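Local coordinates for protein aminotransferase class-III (PDB 6K8H) that belongs to the class-III aminotransferase family and is built, like its relatives, round a mixed central beta-sheet in an assembly of two subunits, at residues B[133-138]-B[156-161]; B[152-157]-B[163-168]; B[169-174]-B[385-390]; B[197-202]-B[223-228]; B[236-241]-B[252-257]. All blocks are in the same frame, centred on the assembly; numbering follows the deposited sequence.

Overall arrangement
Interactions 1, 4 and 5 are buried and almost wholly apolar, whereas interaction 2 is partly buried and interaction 3 lies at the surface, where backbone carbonyls, a water and a guanidinium replace methyls and rings. Interaction 5 packs a crossover helix on a central strand of the seven-stranded sheet; interaction 4 joins loops that follow two of its strands, and interaction 2 the loop after strand 146-150 to the one after helix 159-162. Interactions 2 and 5 touch the bound ligand and meet through His155 and Asp255, while interactions 2 and 3 meet through Ser167 and Arg387. Interaction 1 shares Gly156 and Ser157 with interaction 2 and reaches the second subunit. Interaction 4 touches 2, 3 and 5.

Interaction 1. Residues B[133-138]-B[156-161]; sequences MAIKAA and GSYDFA
Helix 127-142 runs past segment 156-161 with Ile135 and Ala161 closest, their CA atoms 8.4 Å apart, so side chains alone fill the gap. Ile135 does most of the bridging. Its CD1 methyl, carried outward by an extended chain (chi2 160°), lies in the plane of the Tyr158 ring at its edge, 3.7 Å from Tyr158 CE2. The same methyl touches Ala161 CB at 4.1 Å, and Ile135 CG2 adds a second approach to Tyr158 CE2 at 4.0 Å. Tyr158 CG is anti to the backbone N (chi1 179°), which sends the ring across to the helix; over one ring face sits the backbone N of Phe160. In this aminotransferase fold both pieces pack against strand 146-150, Ile135 and Phe160 each touching Ile147. The polar ends continue into the dimer interface. Tyr158 OH lies 4.2 Å from Lys136 CG and is hydrogen-bonded to Asp159 of the second subunit, while Lys136 NZ forms a salt bridge with Glu162 of the second subunit.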
# COMPACT_ATOMS: atom_id res chain seq x y z
N MET B 133 -4.06 -1.39 9.10
CA MET B 133 -5.36 -2.04 9.24
C MET B 133 -5.44 -2.85 10.52
O MET B 133 -6.53 -3.01 11.07
CB MET B 133 -5.66 -2.91 8.02
CG MET B 133 -5.89 -2.13 6.72
SD MET B 133 -6.97 -0.68 6.83
CE MET B 133 -8.45 -1.44 7.51
N ALA B 134 -4.31 -3.34 11.02
CA ALA B 134 -4.31 -3.99 12.34
C ALA B 134 -4.64 -2.99 13.43
O ALA B 134 -5.47 -3.26 14.32
CB ALA B 134 -2.95 -4.64 12.61
N ILE B 135 -4.02 -1.81 13.37
CA ILE B 135 -4.33 -0.76 14.34
C ILE B 135 -5.80 -0.37 14.27
O ILE B 135 -6.47 -0.21 15.30
CB ILE B 135 -3.41 0.45 14.10
CG1 ILE B 135 -2.00 0.12 14.61
CG2 ILE B 135 -4.01 1.71 14.76
CD1 ILE B 135 -0.91 0.99 14.02
N LYS B 136 -6.31 -0.22 13.05
CA LYS B 136 -7.73 0.16 12.84
C LYS B 136 -8.66 -0.94 13.36
O LYS B 136 -9.66 -0.62 13.99
CB LYS B 136 -7.95 0.53 11.37
CG LYS B 136 -7.31 1.85 10.96
CD LYS B 136 -7.23 2.09 9.48
CE LYS B 136 -8.53 1.88 8.75
NZ LYS B 136 -9.26 3.15 8.52
N ALA B 137 -8.31 -2.20 13.13
CA ALA B 137 -9.13 -3.28 13.63
C ALA B 137 -9.19 -3.25 15.15
O ALA B 137 -10.26 -3.45 15.74
CB ALA B 137 -8.60 -4.64 13.15
N ALA B 138 -8.04 -3.00 15.80
CA ALA B 138 -8.01 -2.94 17.25
C ALA B 138 -8.84 -1.79 17.79
O ALA B 138 -9.53 -1.94 18.81
CB ALA B 138 -6.57 -2.83 17.74
N GLY B 156 6.76 1.00 9.18
CA GLY B 156 6.23 1.58 7.95
C GLY B 156 5.92 3.05 8.11
O GLY B 156 6.36 3.71 9.05
N SER B 157 5.13 3.58 7.16
CA SER B 157 4.92 5.02 7.04
C SER B 157 3.57 5.51 7.60
O SER B 157 3.24 6.69 7.46
CB SER B 157 5.09 5.45 5.57
OG SER B 157 4.29 4.68 4.70
N TYR B 158 2.76 4.63 8.18
CA TYR B 158 1.51 5.06 8.80
C TYR B 158 1.77 5.95 10.01
O TYR B 158 2.51 5.56 10.92
CB TYR B 158 0.71 3.83 9.20
CG TYR B 158 -0.62 4.09 9.89
CD1 TYR B 158 -1.52 5.02 9.40
CD2 TYR B 158 -0.98 3.36 11.01
CE1 TYR B 158 -2.75 5.24 10.02
CE2 TYR B 158 -2.21 3.56 11.64
CZ TYR B 158 -3.08 4.51 11.15
OH TYR B 158 -4.30 4.71 11.76
N ASP B 159 1.11 7.12 10.05
CA ASP B 159 1.40 8.16 11.05
C ASP B 159 1.58 7.62 12.47
O ASP B 159 2.59 7.89 13.14
CB ASP B 159 0.25 9.19 11.08
CG ASP B 159 0.10 9.96 9.79
OD1 ASP B 159 0.01 9.31 8.73
OD2 ASP B 159 0.03 11.21 9.83
N PHE B 160 0.60 6.86 12.95
CA PHE B 160 0.62 6.41 14.34
C PHE B 160 1.68 5.34 14.57
O PHE B 160 2.29 5.30 15.65
CB PHE B 160 -0.78 5.91 14.73
CG PHE B 160 -1.84 6.96 14.60
CD1 PHE B 160 -2.02 7.91 15.60
CD2 PHE B 160 -2.64 7.03 13.48
CE1 PHE B 160 -2.99 8.90 15.48
CE2 PHE B 160 -3.60 8.01 13.35
CZ PHE B 160 -3.78 8.94 14.36
N ALA B 161 1.95 4.49 13.57
CA ALA B 161 2.92 3.42 13.72
C ALA B 161 4.36 3.90 13.66
O ALA B 161 5.26 3.21 14.15
CB ALA B 161 2.68 2.35 12.64

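Interaction 2. Residues B[152-157]-B[163-168]; sequences GCYHGS and VSTQSS. With PLR ((5-hydroxy-4,6-dimethylpyridin-3-yl)methyl dihydrogen phosphate), chain D.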
# COMPACT_ATOMS: atom_id res chain seq x y z
N GLY B 152 12.18 3.33 19.03
CA GLY B 152 13.22 2.98 18.07
C GLY B 152 12.85 1.91 17.07
O GLY B 152 13.73 1.43 16.35
N CYS B 153 11.58 1.55 16.97
CA CYS B 153 11.18 0.44 16.11
C CYS B 153 10.39 0.93 14.90
O CYS B 153 9.56 1.84 15.00
CB CYS B 153 10.32 -0.56 16.88
SG CYS B 153 11.17 -1.51 18.14
N TYR B 154 10.63 0.28 13.77
CA TYR B 154 10.08 0.68 12.49
C TYR B 154 8.89 -0.20 12.12
O TYR B 154 8.96 -1.42 12.24
CB TYR B 154 11.15 0.59 11.40
CG TYR B 154 10.64 0.94 10.02
CD1 TYR B 154 10.44 2.25 9.64
CD2 TYR B 154 10.35 -0.06 9.09
CE1 TYR B 154 9.97 2.58 8.37
CE2 TYR B 154 9.88 0.25 7.83
CZ TYR B 154 9.69 1.57 7.48
OH TYR B 154 9.24 1.88 6.22
N HIS B 155 7.80 0.43 11.66
CA HIS B 155 6.62 -0.32 11.24
C HIS B 155 6.02 0.22 9.95
O HIS B 155 4.85 -0.06 9.66
CB HIS B 155 5.54 -0.31 12.32
CG HIS B 155 6.00 -0.82 13.65
ND1 HIS B 155 6.20 -2.15 13.90
CD2 HIS B 155 6.29 -0.17 14.80
CE1 HIS B 155 6.60 -2.31 15.15
NE2 HIS B 155 6.66 -1.12 15.72
N GLY B 156 6.76 1.00 9.18
CA GLY B 156 6.23 1.58 7.95
C GLY B 156 5.92 3.05 8.11
O GLY B 156 6.36 3.71 9.05
N SER B 157 5.13 3.58 7.16
CA SER B 157 4.92 5.02 7.04
C SER B 157 3.57 5.51 7.60
O SER B 157 3.24 6.69 7.46
CB SER B 157 5.09 5.45 5.57
OG SER B 157 4.29 4.68 4.70
N VAL B 163 5.62 6.84 14.97
CA VAL B 163 6.07 7.70 16.07
C VAL B 163 7.26 7.04 16.77
O VAL B 163 7.24 5.84 17.06
CB VAL B 163 4.92 7.97 17.05
CG1 VAL B 163 5.45 8.50 18.38
CG2 VAL B 163 3.93 8.96 16.46
N SER B 164 8.32 7.82 17.01
CA SER B 164 9.53 7.33 17.69
C SER B 164 10.23 6.20 16.92
O SER B 164 10.89 5.36 17.53
CB SER B 164 9.23 6.89 19.13
OG SER B 164 8.86 8.00 19.94
N THR B 165 10.10 6.16 15.59
CA THR B 165 10.89 5.19 14.83
C THR B 165 12.38 5.40 15.08
O THR B 165 13.14 4.43 15.21
CB THR B 165 10.59 5.30 13.33
OG1 THR B 165 9.24 4.93 13.07
CG2 THR B 165 11.53 4.39 12.55
N GLN B 166 12.80 6.65 15.18
CA GLN B 166 14.12 7.00 15.69
C GLN B 166 13.93 7.54 17.10
O GLN B 166 13.26 8.57 17.29
CB GLN B 166 14.81 8.02 14.79
CG GLN B 166 15.88 8.82 15.49
CD GLN B 166 16.94 9.32 14.56
OE1 GLN B 166 16.98 8.95 13.38
NE2 GLN B 166 17.83 10.18 15.07
N SER B 167 14.48 6.84 18.09
CA SER B 167 14.40 7.30 19.47
C SER B 167 15.02 8.69 19.62
O SER B 167 16.00 9.03 18.94
CB SER B 167 15.09 6.30 20.40
OG SER B 167 14.92 6.67 21.75
N SER B 168 14.43 9.50 20.50
CA SER B 168 15.09 10.72 20.95
C SER B 168 16.48 10.46 21.51
O SER B 168 17.34 11.34 21.47
CB SER B 168 14.21 11.45 21.97
OG SER B 168 14.35 10.88 23.26
N1 PLR D . 7.02 -3.66 9.49
C2 PLR D . 8.28 -4.09 9.46
C2A PLR D . 8.84 -4.78 10.65
C3 PLR D . 9.05 -3.90 8.30
O3 PLR D . 10.32 -4.36 8.30
C4 PLR D . 8.49 -3.25 7.19
C4A PLR D . 9.29 -3.06 5.97
C5 PLR D . 7.16 -2.82 7.25
C6 PLR D . 6.49 -3.03 8.43
C5A PLR D . 6.51 -2.10 6.11
O4P PLR D . 6.24 -2.92 4.93
P PLR D . 6.16 -2.21 3.49
O1P PLR D . 5.15 -1.12 3.64
O2P PLR D . 7.52 -1.69 3.21
O3P PLR D . 5.74 -3.27 2.52
O HOH W 1 7.81 3.29 11.39
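Gly152 and the backbone of Ser164 and Thr165 form the tight part of this contact between two irregular loops. Gly152 N donates to Ser164 O at 2.8 Å, a somewhat bent bond (144° at the hydrogen). Immediately beside it Thr165 O presses on the glycine, 3.1 Å from Gly152 C, and a CA-H...O contact runs from Gly152 CA to the same oxygen. The CA atoms of Gly152 and Thr165 are 4.6 Å apart. Toward Tyr154 and Thr165, both partly exposed, the packing is looser. With OG1 beside the backbone N (chi1 -66°), the Thr165 CG2 methyl is turned to the edge of the Tyr154 ring, 3.8 Å from Tyr154 CD1, the two side chains running alongside each other. Here a water takes the place of direct contact: it accepts from His155 N, donates to Gly156 O and donates to Thr165 OG1 at 2.7 Å, while that hydroxyl is also bonded to Glu162 O. Over one face of the Tyr154 ring stands Gly156 N, and at another part of the ring edge Tyr154 CE2 reaches the ligand's C4A at 3.8 Å. Tyr154 and His155 belong to the ligand pocket, formed here by the loop that leaves strand 146-150 of the central sheet.

Interaction 3. Residues B[169-174]-B[385-390]; sequences GKPGED and DYRNSV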
# COMPACT_ATOMS: atom_id res chain seq x y z
N GLY B 169 16.72 9.27 22.06
CA GLY B 169 18.00 8.94 22.68
C GLY B 169 17.98 8.94 24.20
O GLY B 169 18.77 8.22 24.81
N LYS B 170 17.19 9.82 24.81
CA LYS B 170 17.15 9.98 26.26
C LYS B 170 15.69 9.96 26.70
O LYS B 170 14.81 10.39 25.96
CB LYS B 170 17.84 11.28 26.70
CG LYS B 170 17.26 12.53 26.07
CD LYS B 170 17.87 13.80 26.64
CE LYS B 170 17.25 15.03 25.98
NZ LYS B 170 17.86 16.32 26.41
N PRO B 171 15.41 9.44 27.89
CA PRO B 171 14.02 9.43 28.37
C PRO B 171 13.56 10.82 28.78
O PRO B 171 14.34 11.75 28.95
CB PRO B 171 14.07 8.49 29.57
CG PRO B 171 15.48 8.55 30.04
CD PRO B 171 16.33 8.76 28.82
N GLY B 172 12.24 10.93 28.98
CA GLY B 172 11.68 12.12 29.56
C GLY B 172 11.91 12.17 31.06
O GLY B 172 12.54 11.29 31.65
N GLU B 173 11.37 13.21 31.69
CA GLU B 173 11.58 13.38 33.12
C GLU B 173 11.00 12.24 33.92
O GLU B 173 11.53 11.89 34.98
CB GLU B 173 11.01 14.72 33.58
CG GLU B 173 11.80 15.35 34.72
CD GLU B 173 11.67 16.86 34.75
OE1 GLU B 173 12.25 17.53 33.86
OE2 GLU B 173 10.98 17.38 35.65
N ASP B 174 9.92 11.61 33.43
CA ASP B 174 9.37 10.45 34.12
C ASP B 174 10.21 9.20 33.95
O ASP B 174 9.88 8.17 34.54
CB ASP B 174 7.93 10.20 33.63
CG ASP B 174 7.82 10.05 32.12
OD1 ASP B 174 8.86 9.95 31.43
OD2 ASP B 174 6.68 10.06 31.60
N ASP B 385 19.76 -4.32 26.46
CA ASP B 385 19.45 -2.94 26.80
C ASP B 385 19.39 -2.16 25.49
O ASP B 385 20.43 -1.86 24.90
CB ASP B 385 20.51 -2.36 27.75
CG ASP B 385 20.63 -3.16 29.06
OD1 ASP B 385 19.62 -3.73 29.51
OD2 ASP B 385 21.74 -3.21 29.64
N TYR B 386 18.17 -1.83 25.04
CA TYR B 386 17.98 -1.45 23.64
C TYR B 386 18.73 -0.18 23.28
O TYR B 386 19.12 0.00 22.12
CB TYR B 386 16.47 -1.30 23.34
CG TYR B 386 15.83 0.01 23.75
CD1 TYR B 386 15.84 1.12 22.90
CD2 TYR B 386 15.15 0.13 24.96
CE1 TYR B 386 15.22 2.31 23.26
CE2 TYR B 386 14.53 1.32 25.33
CZ TYR B 386 14.57 2.41 24.48
OH TYR B 386 13.95 3.59 24.84
N ARG B 387 18.97 0.70 24.25
CA ARG B 387 19.67 1.94 23.93
C ARG B 387 21.11 1.70 23.53
O ARG B 387 21.73 2.59 22.95
CB ARG B 387 19.57 2.91 25.10
CG ARG B 387 18.15 3.45 25.29
CD ARG B 387 18.17 4.84 25.86
NE ARG B 387 16.85 5.33 26.25
CZ ARG B 387 16.05 6.04 25.45
NH1 ARG B 387 16.44 6.34 24.22
NH2 ARG B 387 14.87 6.46 25.89
N ASN B 388 21.65 0.50 23.81
CA ASN B 388 22.97 0.14 23.36
C ASN B 388 23.04 -0.09 21.86
O ASN B 388 24.15 -0.13 21.32
CB ASN B 388 23.45 -1.11 24.10
CG ASN B 388 23.76 -0.83 25.54
OD1 ASN B 388 24.07 0.30 25.90
ND2 ASN B 388 23.69 -1.87 26.39
N SER B 389 21.90 -0.24 21.17
CA SER B 389 21.98 -0.47 19.73
C SER B 389 22.35 0.80 18.96
O SER B 389 22.72 0.70 17.79
CB SER B 389 20.66 -1.05 19.19
OG SER B 389 19.55 -0.21 19.42
N VAL B 390 22.26 1.97 19.58
CA VAL B 390 22.62 3.22 18.91
C VAL B 390 24.13 3.31 18.76
O VAL B 390 24.89 3.08 19.71
CB VAL B 390 22.07 4.43 19.68
CG1 VAL B 390 22.39 5.70 18.92
CG2 VAL B 390 20.56 4.30 19.90
O HOH W 2 13.42 8.39 24.43
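Arg387 lays its guanidinium against the peptide of Gly169, with the carbonyl over one face instead of in line with an N-H. Arg387 NH1 comes to 3.0 Å from Gly169 C, but its geometry toward Gly169 O is too poor for a hydrogen bond. The chain is extended from CG to NE (chi3 -171°), which carries the flat group away from the 3-10 segment 386-389 to the neighbouring loop. On the opposite face of the guanidinium stands Tyr386 OH, 3.2 Å above the plane and toward its rim; the group is therefore held between a peptide and a hydroxyl. Arg387 CG also lies over one face of the Tyr386 ring, toward its rim. Pro171 crosses nearby, with Pro171 CD 4.0 Å from Arg387 NH2. At the guanidinium edge, in plane, a water accepts from Arg387 NH2 at 2.8 Å and donates to Lys170 O at 2.9 Å. Arg387 NH1 is hydrogen-bonded to Ser167 OG. In the 3-10 segment, Tyr386 O takes both Ser389 N and, at 2.7 Å, Ser389 OG. Tyr386 OH is itself hydrogen-bonded to Asp151. Joining two surface loops far apart in the chain, the contact thus relies on a guanidinium face laid on a peptide, one water bridge and a serine: neutral oxygens meet the charge, with only a long, weak ion pair to Asp151.

Interaction 4. Residues B[197-202]-B[223-228]; sequences LPFNDI and PNPRSL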
# COMPACT_ATOMS: atom_id res chain seq x y z
N LEU B 197 6.88 2.58 24.60
CA LEU B 197 7.33 1.60 25.58
C LEU B 197 8.80 1.25 25.36
O LEU B 197 9.34 1.41 24.26
CB LEU B 197 6.49 0.32 25.50
CG LEU B 197 4.97 0.47 25.43
CD1 LEU B 197 4.32 -0.84 25.03
CD2 LEU B 197 4.43 0.95 26.76
N PRO B 198 9.48 0.78 26.41
CA PRO B 198 10.88 0.34 26.25
C PRO B 198 11.01 -1.14 25.91
O PRO B 198 10.62 -2.01 26.70
CB PRO B 198 11.49 0.64 27.63
CG PRO B 198 10.33 0.55 28.60
CD PRO B 198 9.07 0.90 27.82
N PHE B 199 11.59 -1.45 24.73
CA PHE B 199 11.69 -2.85 24.31
C PHE B 199 12.57 -3.63 25.28
O PHE B 199 13.61 -3.14 25.73
CB PHE B 199 12.25 -2.92 22.88
CG PHE B 199 12.10 -4.27 22.21
CD1 PHE B 199 10.89 -4.66 21.63
CD2 PHE B 199 13.17 -5.16 22.16
CE1 PHE B 199 10.75 -5.89 21.00
CE2 PHE B 199 13.02 -6.40 21.54
CZ PHE B 199 11.81 -6.76 20.96
N ASN B 200 12.12 -4.83 25.65
CA ASN B 200 12.87 -5.74 26.54
C ASN B 200 13.10 -5.16 27.93
O ASN B 200 14.07 -5.51 28.62
CB ASN B 200 14.22 -6.16 25.92
CG ASN B 200 14.14 -7.50 25.23
OD1 ASN B 200 13.37 -8.37 25.62
ND2 ASN B 200 14.96 -7.67 24.19
N ASP B 201 12.23 -4.25 28.36
CA ASP B 201 12.26 -3.70 29.71
C ASP B 201 10.84 -3.89 30.25
O ASP B 201 9.96 -3.04 30.05
CB ASP B 201 12.72 -2.23 29.67
CG ASP B 201 12.50 -1.48 30.98
OD1 ASP B 201 11.98 -2.06 31.95
OD2 ASP B 201 12.87 -0.29 31.01
N ILE B 202 10.60 -5.04 30.90
CA ILE B 202 9.23 -5.39 31.22
C ILE B 202 8.68 -4.48 32.32
O ILE B 202 7.48 -4.19 32.34
CB ILE B 202 9.11 -6.88 31.59
CG1 ILE B 202 7.63 -7.30 31.72
CG2 ILE B 202 9.86 -7.19 32.87
CD1 ILE B 202 6.77 -6.94 30.52
N PRO B 223 8.71 -8.75 17.07
CA PRO B 223 9.38 -9.74 17.93
C PRO B 223 10.91 -9.70 17.87
O PRO B 223 11.53 -10.02 18.85
CB PRO B 223 8.86 -11.10 17.44
CG PRO B 223 7.65 -10.78 16.60
CD PRO B 223 7.88 -9.39 16.05
N ASN B 224 11.47 -9.43 16.69
CA ASN B 224 12.95 -9.35 16.51
C ASN B 224 13.27 -8.10 15.68
O ASN B 224 13.67 -8.26 14.52
CB ASN B 224 13.46 -10.64 15.86
CG ASN B 224 14.93 -10.91 16.11
OD1 ASN B 224 15.61 -10.13 16.77
ND2 ASN B 224 15.41 -12.03 15.59
N PRO B 225 13.15 -6.88 16.23
CA PRO B 225 13.32 -5.68 15.42
C PRO B 225 14.73 -5.45 14.87
O PRO B 225 15.67 -5.41 15.62
CB PRO B 225 12.94 -4.54 16.38
CG PRO B 225 13.17 -5.11 17.75
CD PRO B 225 12.88 -6.59 17.64
N ARG B 226 14.82 -5.24 13.56
CA ARG B 226 16.12 -4.95 12.90
C ARG B 226 16.66 -3.62 13.44
O ARG B 226 17.86 -3.52 13.65
CB ARG B 226 15.94 -4.85 11.39
CG ARG B 226 16.89 -3.84 10.76
CD ARG B 226 16.80 -3.79 9.25
NE ARG B 226 15.45 -3.54 8.79
CZ ARG B 226 14.89 -2.34 8.74
NH1 ARG B 226 15.58 -1.27 9.11
NH2 ARG B 226 13.66 -2.21 8.28
N SER B 227 15.76 -2.65 13.66
CA SER B 227 16.17 -1.33 14.10
C SER B 227 16.90 -1.36 15.44
O SER B 227 17.75 -0.50 15.70
CB SER B 227 14.93 -0.44 14.21
OG SER B 227 14.65 0.23 13.00
N LEU B 228 16.61 -2.36 16.27
CA LEU B 228 17.26 -2.48 17.57
C LEU B 228 18.35 -3.56 17.58
O LEU B 228 18.70 -4.07 18.65
CB LEU B 228 16.20 -2.74 18.65
CG LEU B 228 15.15 -1.63 18.82
CD1 LEU B 228 14.14 -1.90 19.99
CD2 LEU B 228 15.81 -0.28 19.02
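Two torsions aim Phe199 and Leu228 at each other: Phe199 has CG anti to its backbone N (chi1 -166°), and Leu228 has CG anti to its carbonyl carbon (chi1 -61°). The Phe199 ring comes to rest against Pro225, which approaches from the opposite direction. Pro225 CG stands 4.0 Å from the ring centroid and 18° off the ring normal, a CH-pi contact over one face, and Pro225 CD touches Phe199 CZ at 3.5 Å. At the ring edge and in its plane lies Pro223 O, 3.9 Å from Phe199 CZ. Leu228 CD1 comes in obliquely at the root of the phenylalanine, 3.6 Å from Phe199 CB, so that face, edge and stem of one side chain all meet the 223-228 loop. Pro198 to Asp201 make a type II beta turn, closed by Asp201 N bonding to Pro198 O at 3.2 Å, and Asp201 then serves as N-cap of helix 202-211, its OD1 taking Gly204 N. Within 223-228, Leu228 N bonds to Pro225 O at 3.3 Å. Asn200 ties its turn to the loop beyond through Pro232 O and Glu234 N. Both loops follow parallel strands of the central sheet, 194-197 and 216-221, which flank strand 146-150, and the second loop carries Arg226 of the ligand pocket.

Interaction 5. Residues B[236-241]-B[252-257]; sequences AFLQRL and LIFDEV. With PLR ((5-hydroxy-4,6-dimethylpyridin-3-yl)methyl dihydrogen phosphate), chain D.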
# COMPACT_ATOMS: atom_id res chain seq x y z
N ALA B 236 10.46 -14.09 28.99
CA ALA B 236 9.72 -13.60 30.15
C ALA B 236 9.03 -12.27 29.85
O ALA B 236 7.87 -12.06 30.24
CB ALA B 236 10.66 -13.45 31.35
N PHE B 237 9.73 -11.37 29.16
CA PHE B 237 9.16 -10.08 28.77
C PHE B 237 7.92 -10.26 27.91
O PHE B 237 6.88 -9.65 28.17
CB PHE B 237 10.23 -9.27 28.02
CG PHE B 237 9.70 -8.11 27.22
CD1 PHE B 237 9.46 -6.89 27.82
CD2 PHE B 237 9.47 -8.24 25.86
CE1 PHE B 237 8.99 -5.82 27.08
CE2 PHE B 237 8.99 -7.16 25.12
CZ PHE B 237 8.75 -5.96 25.74
N LEU B 238 8.00 -11.13 26.90
CA LEU B 238 6.90 -11.29 25.96
C LEU B 238 5.72 -12.01 26.61
O LEU B 238 4.55 -11.71 26.33
CB LEU B 238 7.39 -12.03 24.71
CG LEU B 238 6.58 -11.93 23.41
CD1 LEU B 238 6.59 -10.50 22.84
CD2 LEU B 238 7.12 -12.92 22.37
N GLN B 239 6.00 -12.96 27.51
CA GLN B 239 4.93 -13.64 28.23
C GLN B 239 4.19 -12.69 29.16
O GLN B 239 2.95 -12.71 29.22
CB GLN B 239 5.49 -14.83 29.02
CG GLN B 239 6.02 -15.99 28.14
CD GLN B 239 7.01 -16.89 28.88
OE1 GLN B 239 7.01 -16.97 30.12
NE2 GLN B 239 7.87 -17.58 28.12
N ARG B 240 4.93 -11.83 29.87
CA ARG B 240 4.25 -10.88 30.74
C ARG B 240 3.49 -9.82 29.94
O ARG B 240 2.43 -9.36 30.38
CB ARG B 240 5.27 -10.24 31.68
CG ARG B 240 5.75 -11.22 32.74
CD ARG B 240 6.91 -10.67 33.55
NE ARG B 240 6.61 -9.37 34.14
CZ ARG B 240 7.34 -8.80 35.09
NH1 ARG B 240 8.42 -9.43 35.56
NH2 ARG B 240 7.01 -7.61 35.55
N LEU B 241 4.02 -9.43 28.78
CA LEU B 241 3.28 -8.53 27.90
C LEU B 241 1.97 -9.17 27.46
O LEU B 241 0.92 -8.51 27.44
CB LEU B 241 4.13 -8.15 26.68
CG LEU B 241 3.47 -7.22 25.64
CD1 LEU B 241 3.09 -5.89 26.26
CD2 LEU B 241 4.38 -7.00 24.41
N LEU B 252 -3.05 -7.36 21.32
CA LEU B 252 -1.62 -7.53 21.09
C LEU B 252 -1.39 -7.83 19.60
O LEU B 252 -1.86 -8.86 19.08
CB LEU B 252 -1.06 -8.64 21.98
CG LEU B 252 0.44 -9.00 21.86
CD1 LEU B 252 1.36 -7.79 22.08
CD2 LEU B 252 0.78 -10.11 22.86
N ILE B 253 -0.68 -6.93 18.92
CA ILE B 253 -0.38 -7.05 17.50
C ILE B 253 1.11 -7.35 17.35
O ILE B 253 1.96 -6.53 17.74
CB ILE B 253 -0.73 -5.77 16.73
CG1 ILE B 253 -2.21 -5.39 16.91
CG2 ILE B 253 -0.42 -5.96 15.25
CD1 ILE B 253 -2.51 -4.03 16.37
N PHE B 254 1.44 -8.47 16.72
CA PHE B 254 2.81 -8.74 16.30
C PHE B 254 3.03 -8.18 14.90
O PHE B 254 2.21 -8.42 14.00
CB PHE B 254 3.12 -10.24 16.30
CG PHE B 254 3.44 -10.80 17.66
CD1 PHE B 254 3.17 -10.07 18.81
CD2 PHE B 254 4.00 -12.06 17.78
CE1 PHE B 254 3.44 -10.58 20.06
CE2 PHE B 254 4.29 -12.59 19.03
CZ PHE B 254 4.01 -11.84 20.18
N ASP B 255 4.12 -7.44 14.72
CA ASP B 255 4.57 -7.02 13.39
C ASP B 255 5.60 -8.04 12.93
O ASP B 255 6.77 -7.98 13.32
CB ASP B 255 5.16 -5.61 13.44
CG ASP B 255 5.64 -5.13 12.07
OD1 ASP B 255 5.73 -5.94 11.13
OD2 ASP B 255 5.94 -3.91 11.93
N GLU B 256 5.16 -9.00 12.11
CA GLU B 256 6.04 -10.00 11.53
C GLU B 256 6.28 -9.76 10.04
O GLU B 256 6.53 -10.71 9.29
CB GLU B 256 5.49 -11.41 11.76
CG GLU B 256 5.35 -11.79 13.24
CD GLU B 256 5.86 -13.20 13.56
OE1 GLU B 256 6.93 -13.60 13.03
OE2 GLU B 256 5.19 -13.90 14.34
N VAL B 257 6.21 -8.50 9.60
CA VAL B 257 6.43 -8.22 8.18
C VAL B 257 7.80 -8.74 7.75
O VAL B 257 7.95 -9.28 6.64
CB VAL B 257 6.26 -6.71 7.90
CG1 VAL B 257 6.69 -6.38 6.48
CG2 VAL B 257 4.79 -6.31 8.09
N1 PLR D . 7.02 -3.66 9.49
C2 PLR D . 8.28 -4.09 9.46
C2A PLR D . 8.84 -4.78 10.65
C3 PLR D . 9.05 -3.90 8.30
O3 PLR D . 10.32 -4.36 8.30
C4 PLR D . 8.49 -3.25 7.19
C4A PLR D . 9.29 -3.06 5.97
C5 PLR D . 7.16 -2.82 7.25
C6 PLR D . 6.49 -3.03 8.43
C5A PLR D . 6.51 -2.10 6.11
O4P PLR D . 6.24 -2.92 4.93
P PLR D . 6.16 -2.21 3.49
O1P PLR D . 5.15 -1.12 3.64
O2P PLR D . 7.52 -1.69 3.21
O3P PLR D . 5.74 -3.27 2.52
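Asp255 OD2 is hydrogen-bonded to His155 ND1 and also lies close to the ligand, 2.7 Å from its pyridine N1. This aspartate ends strand 251-255, the last element of the beta-alpha-beta unit of strand 216-221, helix 235-248 and strand 251-255, so one strand serves both the pocket and the helix packed on the sheet. The other carboxylate oxygen closes an Asx turn: Val257 N donates to Asp255 OD1 at 3.0 Å and 166°, which helps to set the rotation of the carboxylate. Val257 in turn spreads across the ligand's pyridine ring, its CB 3.5 Å from N1 and CG1 3.7 Å from C5, and it also packs on Lys282 of the pocket. At the helix the contact is purely apolar. Leu238 turns its isobutyl end toward the strand (chi1 -160°), and both methyls come to Phe254 CZ from the same side of the ring plane: Leu238 CD1 is 3.9 Å and Leu238 CD2 4.0 Å from Phe254 CZ, with the approach to the ring oblique. Val273 borders both Leu238 and Phe254, and Leu271 of helix 266-271 also touches Leu238. One turn farther along the helix, where its backbone and the strand are nearest, Leu241 and Leu252 both hold CG anti to the backbone N, and Leu241 CD2 meets Leu252 CD1 at 3.9 Å.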